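Local coordinates for protein small ribosomal subunit biogenesis GTPase RsgA (Thermotoga maritima, PDB 1U0L) that probably hydrolyses GTP slowly with a circularly permuted GTPase domain and assists late maturation of the 30S ribosomal subunit, at residues 99-104 with 140-145; 88-93 with 106-111; 269-274 with 283-288. All blocks are in the same frame, centred on the assembly; numbering follows the deposited sequence.

Following the chain past the N-terminal OB domain, the first contacting element is strand 87-92 of the GTPase domain, and contact 2 (88-93 with 106-111) folds helix 101-113 back over it, closing a short loop of twelve residues. Contact 1 opens inside that loop, at the start of the same helix, and closes later at the C-terminal end of helix 130-143, so the two loops cross, and I104 touches L90 and V92. Contact 3 follows in series, joining helix 270-277 of the zinc site to helix 282-296. That last helix reaches back to the GTPase domain: S283, R284 and N287 meet T101, L108, I142 and Y143, linking zinc site and GTPase domain.

Contact 1 of 3, residues 99-104 with 140-145; sequences TSTYII and EEIYSG
I142, on the last turns of helix 130-143, reaches the start of helix 101-113 with its long branch: CD1 lies 4.2 Å from CG2 of T101, the two side chains crossing at about a right angle. The threonine suits this boundary because its methyl meets the isoleucine while its OG1 bonds to N287 of helix 282-296. I142 also serves its neighbour, its CG2 resting 3.5 Å above the centre of one face of the Y143 ring.

Y143 comes next and covers the most surface. CG stands anti to the carbonyl carbon (chi1 -58°), and the ring projects to the first turn of helix 101-113, where CZ lies 3.6 Å from CG2 of I104. That methyl approaches the ring obliquely. I104 is buried, and among its other neighbours are M120 and V92, on two strands of the central sheet, so a branched apolar residue fits well.

The tyrosine OH comes within 3.6 Å of T101 O but bonds instead to D105, one residue beyond the segment. The contact itself is therefore apolar packing, while tyrosine satisfies its buried hydroxyl on the same helix it packs against, so one side chain both packs on the start of helix 101-113 and bonds to it.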
loop_
_atom_site.group_PDB
_atom_site.type_symbol
_atom_site.label_atom_id
_atom_site.label_comp_id
_atom_site.label_asym_id
_atom_site.label_seq_id
_atom_site.Cartn_x
_atom_site.Cartn_y
_atom_site.Cartn_z
ATOM N N THR A 99 12.749 4.808 11.435
ATOM C CA THR A 99 12.546 4.627 10.004
ATOM C C THR A 99 13.347 5.627 9.211
ATOM O O THR A 99 13.180 6.821 9.381
ATOM C CB THR A 99 11.072 4.805 9.629
ATOM O OG1 THR A 99 10.248 4.021 10.504
ATOM C CG2 THR A 99 10.848 4.372 8.196
ATOM N N SER A 100 14.208 5.142 8.333
ATOM C CA SER A 100 15.039 6.028 7.531
ATOM C C SER A 100 14.222 6.544 6.360
ATOM O O SER A 100 13.341 5.839 5.861
ATOM C CB SER A 100 16.232 5.265 6.974
ATOM O OG SER A 100 15.791 4.384 5.947
ATOM N N THR A 101 14.519 7.756 5.902
ATOM C CA THR A 101 13.787 8.301 4.766
ATOM C C THR A 101 13.970 7.363 3.581
ATOM O O THR A 101 13.077 7.223 2.747
ATOM C CB THR A 101 14.290 9.703 4.361
ATOM O OG1 THR A 101 15.673 9.624 3.995
ATOM C CG2 THR A 101 14.106 10.693 5.506
ATOM N N TYR A 102 15.127 6.711 3.509
ATOM C CA TYR A 102 15.391 5.785 2.412
ATOM C C TYR A 102 14.337 4.677 2.355
ATOM O O TYR A 102 13.779 4.398 1.291
ATOM C CB TYR A 102 16.781 5.165 2.551
ATOM C CG TYR A 102 17.042 4.072 1.543
ATOM C CD1 TYR A 102 17.430 4.379 0.239
ATOM C CD2 TYR A 102 16.869 2.734 1.884
ATOM C CE1 TYR A 102 17.641 3.379 -0.703
ATOM C CE2 TYR A 102 17.072 1.723 0.955
ATOM C CZ TYR A 102 17.459 2.050 -0.336
ATOM O OH TYR A 102 17.671 1.053 -1.265
ATOM N N ILE A 103 14.078 4.038 3.495
ATOM C CA ILE A 103 13.069 2.986 3.553
ATOM C C ILE A 103 11.724 3.588 3.187
ATOM O O ILE A 103 10.975 3.004 2.411
ATOM C CB ILE A 103 12.983 2.342 4.967
ATOM C CG1 ILE A 103 13.891 1.112 5.021
ATOM C CG2 ILE A 103 11.538 1.952 5.299
ATOM C CD1 ILE A 103 15.331 1.427 4.759
ATOM N N ILE A 104 11.433 4.765 3.736
ATOM C CA ILE A 104 10.177 5.451 3.445
ATOM C C ILE A 104 9.974 5.697 1.945
ATOM O O ILE A 104 8.878 5.484 1.417
ATOM C CB ILE A 104 10.091 6.821 4.141
ATOM C CG1 ILE A 104 10.066 6.663 5.653
ATOM C CG2 ILE A 104 8.832 7.531 3.712
ATOM C CD1 ILE A 104 9.929 7.973 6.383
ATOM N N GLU A 140 7.452 15.883 8.255
ATOM C CA GLU A 140 6.372 16.682 7.707
ATOM C C GLU A 140 7.035 17.643 6.720
ATOM O O GLU A 140 6.566 17.843 5.599
ATOM C CB GLU A 140 5.672 17.446 8.830
ATOM C CG GLU A 140 5.357 16.550 10.005
ATOM C CD GLU A 140 4.487 17.197 11.062
ATOM O OE1 GLU A 140 4.844 18.284 11.573
ATOM O OE2 GLU A 140 3.443 16.596 11.389
ATOM N N GLU A 141 8.157 18.212 7.136
ATOM C CA GLU A 141 8.904 19.133 6.290
ATOM C C GLU A 141 9.240 18.534 4.911
ATOM O O GLU A 141 9.358 19.254 3.927
ATOM C CB GLU A 141 10.198 19.534 7.008
ATOM C CG GLU A 141 10.744 20.877 6.584
ATOM C CD GLU A 141 9.669 21.938 6.588
ATOM O OE1 GLU A 141 9.168 22.311 7.681
ATOM O OE2 GLU A 141 9.322 22.375 5.469
ATOM N N ILE A 142 9.396 17.217 4.845
ATOM C CA ILE A 142 9.724 16.552 3.595
ATOM C C ILE A 142 8.508 16.046 2.858
ATOM O O ILE A 142 8.349 16.296 1.670
ATOM C CB ILE A 142 10.621 15.306 3.803
ATOM C CG1 ILE A 142 11.988 15.713 4.351
ATOM C CG2 ILE A 142 10.778 14.530 2.473
ATOM C CD1 ILE A 142 12.954 14.571 4.412
ATOM N N TYR A 143 7.649 15.325 3.560
ATOM C CA TYR A 143 6.498 14.732 2.916
ATOM C C TYR A 143 5.182 15.479 3.013
ATOM O O TYR A 143 4.189 15.072 2.405
ATOM C CB TYR A 143 6.328 13.309 3.434
ATOM C CG TYR A 143 7.551 12.458 3.199
ATOM C CD1 TYR A 143 8.526 12.314 4.177
ATOM C CD2 TYR A 143 7.739 11.810 1.991
ATOM C CE1 TYR A 143 9.663 11.536 3.949
ATOM C CE2 TYR A 143 8.871 11.027 1.750
ATOM C CZ TYR A 143 9.824 10.893 2.730
ATOM O OH TYR A 143 10.922 10.095 2.489
ATOM N N SER A 144 5.159 16.575 3.759
ATOM C CA SER A 144 3.923 17.339 3.898
ATOM C C SER A 144 3.257 17.630 2.538
ATOM O O SER A 144 2.081 17.329 2.325
ATOM C CB SER A 144 4.210 18.654 4.622
ATOM O OG SER A 144 3.020 19.353 4.916
ATOM N N GLY A 145 4.025 18.195 1.612
ATOM C CA GLY A 145 3.469 18.541 0.320
ATOM C C GLY A 145 3.376 17.460 -0.731
ATOM O O GLY A 145 2.987 17.745 -1.865
#

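Contact 2 of 3, residues 88-93 with 106-111; sequences VILVVT and KFLVLA
The side chain of V88 has CG2 anti to its carbonyl carbon and CG1 anti to its backbone N (chi1 171°), which brings CG2 to 3.7 Å from CB of A111. L90 has a less usual first torsion (chi1 -139°), and its two methyls part ways: CD1 meets CB of F107 at 3.7 Å, whereas CD2 comes obliquely to the ring, 3.9 Å from CD1 of F107. The first of these methyls also touches L108, lying 3.9 Å from its CD2, with the two leucines crossing at about a right angle. L90 thus sits against two successive residues of the helix.

Only alternate residues of the strand, V88 and L90, make these contacts, as expected where a helix covers one face of a sheet. Strand 87-92, helix 101-113 and strand 117-122 form a beta-alpha-beta unit of the P-loop GTPase fold; over 88-92 and 106-111 strand and helix run antiparallel (179°), with axes 10.1 Å apart at the closest. At A111 the helix backbone comes nearest, with its CA 6.5 Å from that of V88, and the small methyl suits so close a passage. Between L90 and F107 the backbones stand wider apart, and the leucine's length spans the interval; the side chain of F107 also touches the P-loop at G176. With an alanine in place of L90, CB and CD1 of F107 and CD2 of L108 would probably lose their partner on the strand and a gap would open beneath the helix. Beyond this pairing, T118 of strand 117-122 packs on V88, L108 and A111, while the arginine R284 of helix 282-296 lies against L108.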
loop_
_atom_site.group_PDB
_atom_site.type_symbol
_atom_site.label_atom_id
_atom_site.label_comp_id
_atom_site.label_asym_id
_atom_site.label_seq_id
_atom_site.Cartn_x
_atom_site.Cartn_y
_atom_site.Cartn_z
ATOM N N VAL A 88 -2.376 2.520 0.606
ATOM C CA VAL A 88 -1.216 2.035 1.308
ATOM C C VAL A 88 -1.160 2.934 2.519
ATOM O O VAL A 88 -1.085 4.160 2.380
ATOM C CB VAL A 88 0.049 2.261 0.518
ATOM C CG1 VAL A 88 1.248 1.931 1.384
ATOM C CG2 VAL A 88 0.026 1.415 -0.734
ATOM N N ILE A 89 -1.253 2.343 3.705
ATOM C CA ILE A 89 -1.161 3.128 4.929
ATOM C C ILE A 89 0.265 2.888 5.344
ATOM O O ILE A 89 0.627 1.781 5.752
ATOM C CB ILE A 89 -2.082 2.610 6.004
ATOM C CG1 ILE A 89 -3.527 2.619 5.501
ATOM C CG2 ILE A 89 -1.925 3.464 7.242
ATOM C CD1 ILE A 89 -4.096 4.014 5.225
ATOM N N LEU A 90 1.082 3.921 5.198
ATOM C CA LEU A 90 2.495 3.814 5.516
ATOM C C LEU A 90 2.758 4.255 6.944
ATOM O O LEU A 90 2.795 5.448 7.241
ATOM C CB LEU A 90 3.311 4.663 4.538
ATOM C CG LEU A 90 4.612 4.029 4.037
ATOM C CD1 LEU A 90 5.496 5.070 3.285
ATOM C CD2 LEU A 90 5.339 3.457 5.233
ATOM N N VAL A 91 2.917 3.286 7.835
ATOM C CA VAL A 91 3.177 3.632 9.215
ATOM C C VAL A 91 4.673 3.810 9.401
ATOM O O VAL A 91 5.477 2.929 9.095
ATOM C CB VAL A 91 2.598 2.586 10.177
ATOM C CG1 VAL A 91 3.057 2.855 11.582
ATOM C CG2 VAL A 91 1.098 2.668 10.141
ATOM N N VAL A 92 5.025 4.986 9.892
ATOM C CA VAL A 92 6.403 5.369 10.089
ATOM C C VAL A 92 6.711 5.669 11.545
ATOM O O VAL A 92 5.849 6.097 12.308
ATOM C CB VAL A 92 6.711 6.586 9.196
ATOM C CG1 VAL A 92 7.711 7.509 9.862
ATOM C CG2 VAL A 92 7.220 6.099 7.850
ATOM N N THR A 93 7.973 5.480 11.904
ATOM C CA THR A 93 8.438 5.656 13.269
ATOM C C THR A 93 9.746 6.445 13.316
ATOM O O THR A 93 10.702 6.087 12.627
ATOM C CB THR A 93 8.637 4.247 13.865
ATOM O OG1 THR A 93 7.554 3.943 14.748
ATOM C CG2 THR A 93 9.954 4.119 14.547
ATOM N N LYS A 106 11.376 4.073 -0.511
ATOM C CA LYS A 106 11.305 2.821 -1.248
ATOM C C LYS A 106 9.858 2.342 -1.168
ATOM O O LYS A 106 9.302 1.808 -2.137
ATOM C CB LYS A 106 12.258 1.799 -0.652
ATOM C CG LYS A 106 12.100 0.429 -1.236
ATOM C CD LYS A 106 13.348 -0.384 -1.100
ATOM C CE LYS A 106 14.451 0.197 -1.964
ATOM N NZ LYS A 106 15.663 -0.685 -1.934
ATOM N N PHE A 107 9.243 2.563 -0.010
ATOM C CA PHE A 107 7.852 2.186 0.190
ATOM C C PHE A 107 6.960 3.006 -0.731
ATOM O O PHE A 107 6.086 2.452 -1.414
ATOM C CB PHE A 107 7.445 2.403 1.645
ATOM C CG PHE A 107 7.600 1.186 2.486
ATOM C CD1 PHE A 107 8.184 1.263 3.745
ATOM C CD2 PHE A 107 7.165 -0.052 2.020
ATOM C CE1 PHE A 107 8.334 0.116 4.534
ATOM C CE2 PHE A 107 7.309 -1.207 2.797
ATOM C CZ PHE A 107 7.898 -1.123 4.061
ATOM N N LEU A 108 7.186 4.322 -0.748
ATOM C CA LEU A 108 6.412 5.214 -1.600
ATOM C C LEU A 108 6.616 4.838 -3.068
ATOM O O LEU A 108 5.656 4.786 -3.830
ATOM C CB LEU A 108 6.820 6.670 -1.359
ATOM C CG LEU A 108 6.452 7.219 0.022
ATOM C CD1 LEU A 108 7.099 8.575 0.231
ATOM C CD2 LEU A 108 4.940 7.318 0.156
ATOM N N VAL A 109 7.856 4.558 -3.460
ATOM C CA VAL A 109 8.134 4.171 -4.838
ATOM C C VAL A 109 7.251 2.973 -5.191
ATOM O O VAL A 109 6.614 2.950 -6.245
ATOM C CB VAL A 109 9.619 3.792 -5.037
ATOM C CG1 VAL A 109 9.810 3.115 -6.383
ATOM C CG2 VAL A 109 10.489 5.039 -4.968
ATOM N N LEU A 110 7.207 1.988 -4.299
ATOM C CA LEU A 110 6.383 0.796 -4.504
ATOM C C LEU A 110 4.884 1.114 -4.595
ATOM O O LEU A 110 4.172 0.580 -5.449
ATOM C CB LEU A 110 6.616 -0.206 -3.373
ATOM C CG LEU A 110 7.920 -0.984 -3.472
ATOM C CD1 LEU A 110 8.124 -1.770 -2.196
ATOM C CD2 LEU A 110 7.908 -1.896 -4.681
ATOM N N ALA A 111 4.407 1.977 -3.706
ATOM C CA ALA A 111 2.999 2.352 -3.695
ATOM C C ALA A 111 2.639 3.081 -4.989
ATOM O O ALA A 111 1.555 2.880 -5.558
ATOM C CB ALA A 111 2.710 3.244 -2.493
#

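Contact 3 of 3, residues 269-274 with 283-288; sequences CGVKEA and SRYENY. With ZN (zinc ion), chain D.
Apolar packing between V271 and Y285, with the aliphatic part of K272 beside it, makes the contact across the two helices. CG1 of V271 stands anti to its backbone N (chi1 168°) and comes obliquely to the tyrosine ring, 4.1 Å from CD1 of Y285. K272 approaches nearer the hydroxyl end, its CD 3.6 Å from OH of Y285, and its chain kinks twice beyond CB, with CG and CD both lying by the phenol end. Lysine suits this partly exposed place because its methylenes can lie beside a ring while its ammonium group extends beyond. Tyrosine suits the facing position, since its ring offers carbon atoms to V271 and K272 while its OH hydrogen-bonds to the carbonyl oxygen of H263, a zinc ligand.

Metal coordination and helix capping meet in C269. Its SG binds the zinc ion at 2.4 Å, with C256, C261 and H263 completing the four protein ligands. The same sulfur accepts from the backbone N of K272 at 3.0 Å, with a nearly straight N-H...S angle of 170°, making C269 the N-cap of helix 270-277. This N-H...S hydrogen bond would probably help stabilise negative charge on the sulfur, and it ties the direction of the helix to the metal site. V271 packs on H263 too, placing an apolar side chain beside the metal shell.

Helix 282-296 continues the contact inward. R284 forms salt bridges to E250 and to D105 of helix 101-113, N287 bonds to D105, and S283 touches I142 of helix 130-143, so the helix packed on the zinc site presents S283, R284 and N287 to helices 101-113 and 130-143 of the GTPase domain.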
loop_
_atom_site.group_PDB
_atom_site.type_symbol
_atom_site.label_atom_id
_atom_site.label_comp_id
_atom_site.label_asym_id
_atom_site.label_seq_id
_atom_site.Cartn_x
_atom_site.Cartn_y
_atom_site.Cartn_z
ATOM N N CYS A 269 19.842 19.596 -15.549
ATOM C CA CYS A 269 18.679 18.922 -15.014
ATOM C C CYS A 269 17.804 19.815 -14.154
ATOM O O CYS A 269 18.266 20.346 -13.151
ATOM C CB CYS A 269 19.142 17.728 -14.191
ATOM S SG CYS A 269 17.812 16.885 -13.377
ATOM N N GLY A 270 16.542 19.971 -14.537
ATOM C CA GLY A 270 15.651 20.796 -13.746
ATOM C C GLY A 270 15.498 20.225 -12.348
ATOM O O GLY A 270 15.292 20.955 -11.364
ATOM N N VAL A 271 15.590 18.903 -12.267
ATOM C CA VAL A 271 15.485 18.230 -10.994
ATOM C C VAL A 271 16.739 18.553 -10.190
ATOM O O VAL A 271 16.637 19.034 -9.059
ATOM C CB VAL A 271 15.359 16.711 -11.169
ATOM C CG1 VAL A 271 15.540 16.039 -9.824
ATOM C CG2 VAL A 271 13.990 16.366 -11.736
ATOM N N LYS A 272 17.919 18.306 -10.760
ATOM C CA LYS A 272 19.145 18.631 -10.044
ATOM C C LYS A 272 19.169 20.109 -9.674
ATOM O O LYS A 272 19.634 20.472 -8.601
ATOM C CB LYS A 272 20.381 18.261 -10.863
ATOM C CG LYS A 272 20.704 16.784 -10.760
ATOM C CD LYS A 272 22.199 16.522 -10.715
ATOM C CE LYS A 272 22.776 16.463 -12.105
ATOM N NZ LYS A 272 24.245 16.270 -12.057
ATOM N N GLU A 273 18.645 20.960 -10.552
ATOM C CA GLU A 273 18.598 22.391 -10.281
ATOM C C GLU A 273 17.730 22.641 -9.052
ATOM O O GLU A 273 18.140 23.343 -8.126
ATOM C CB GLU A 273 18.019 23.150 -11.478
ATOM C CG GLU A 273 17.799 24.632 -11.213
ATOM C CD GLU A 273 17.127 25.349 -12.371
ATOM O OE1 GLU A 273 17.715 25.380 -13.471
ATOM O OE2 GLU A 273 16.009 25.881 -12.186
ATOM N N ALA A 274 16.538 22.049 -9.054
ATOM C CA ALA A 274 15.571 22.178 -7.964
ATOM C C ALA A 274 16.142 21.804 -6.594
ATOM O O ALA A 274 15.800 22.415 -5.577
ATOM C CB ALA A 274 14.347 21.314 -8.264
ATOM N N SER A 283 17.130 14.648 0.707
ATOM C CA SER A 283 16.916 13.238 1.009
ATOM C C SER A 283 16.241 12.548 -0.151
ATOM O O SER A 283 16.631 11.449 -0.541
ATOM C CB SER A 283 16.051 13.086 2.258
ATOM O OG SER A 283 14.869 13.846 2.148
ATOM N N ARG A 284 15.228 13.202 -0.707
ATOM C CA ARG A 284 14.504 12.630 -1.830
ATOM C C ARG A 284 15.469 12.332 -2.965
ATOM O O ARG A 284 15.618 11.177 -3.390
ATOM C CB ARG A 284 13.407 13.589 -2.299
ATOM C CG ARG A 284 12.272 13.754 -1.288
ATOM C CD ARG A 284 11.436 12.480 -1.149
ATOM N NE ARG A 284 10.613 12.268 -2.333
ATOM C CZ ARG A 284 9.738 11.279 -2.481
ATOM N NH1 ARG A 284 9.563 10.397 -1.513
ATOM N NH2 ARG A 284 9.032 11.177 -3.599
ATOM N N TYR A 285 16.135 13.374 -3.452
ATOM C CA TYR A 285 17.081 13.200 -4.542
ATOM C C TYR A 285 18.086 12.081 -4.233
ATOM O O TYR A 285 18.301 11.161 -5.034
ATOM C CB TYR A 285 17.848 14.500 -4.800
ATOM C CG TYR A 285 18.766 14.354 -5.981
ATOM C CD1 TYR A 285 18.252 14.282 -7.267
ATOM C CD2 TYR A 285 20.131 14.153 -5.807
ATOM C CE1 TYR A 285 19.063 14.000 -8.351
ATOM C CE2 TYR A 285 20.956 13.870 -6.890
ATOM C CZ TYR A 285 20.410 13.789 -8.160
ATOM O OH TYR A 285 21.196 13.450 -9.241
ATOM N N GLU A 286 18.691 12.193 -3.054
ATOM C CA GLU A 286 19.695 11.268 -2.555
ATOM C C GLU A 286 19.261 9.817 -2.646
ATOM O O GLU A 286 19.954 8.991 -3.250
ATOM C CB GLU A 286 20.016 11.631 -1.106
ATOM C CG GLU A 286 21.142 10.851 -0.480
ATOM C CD GLU A 286 21.439 11.329 0.924
ATOM O OE1 GLU A 286 20.550 11.212 1.795
ATOM O OE2 GLU A 286 22.558 11.829 1.155
ATOM N N ASN A 287 18.113 9.512 -2.050
ATOM C CA ASN A 287 17.596 8.154 -2.051
ATOM C C ASN A 287 17.248 7.684 -3.463
ATOM O O ASN A 287 17.474 6.504 -3.806
ATOM C CB ASN A 287 16.385 8.063 -1.124
ATOM C CG ASN A 287 16.748 8.321 0.325
ATOM O OD1 ASN A 287 17.701 7.742 0.838
ATOM N ND2 ASN A 287 15.989 9.189 0.995
ATOM N N TYR A 288 16.709 8.598 -4.281
ATOM C CA TYR A 288 16.360 8.264 -5.657
ATOM C C TYR A 288 17.621 7.842 -6.427
ATOM O O TYR A 288 17.617 6.837 -7.141
ATOM C CB TYR A 288 15.707 9.449 -6.370
ATOM C CG TYR A 288 15.766 9.288 -7.874
ATOM C CD1 TYR A 288 15.130 8.215 -8.509
ATOM C CD2 TYR A 288 16.561 10.136 -8.649
ATOM C CE1 TYR A 288 15.295 7.985 -9.866
ATOM C CE2 TYR A 288 16.735 9.917 -10.007
ATOM C CZ TYR A 288 16.105 8.840 -10.611
ATOM O OH TYR A 288 16.315 8.609 -11.952
HETATM ZN ZN ZN D . 17.119 15.572 -15.236
#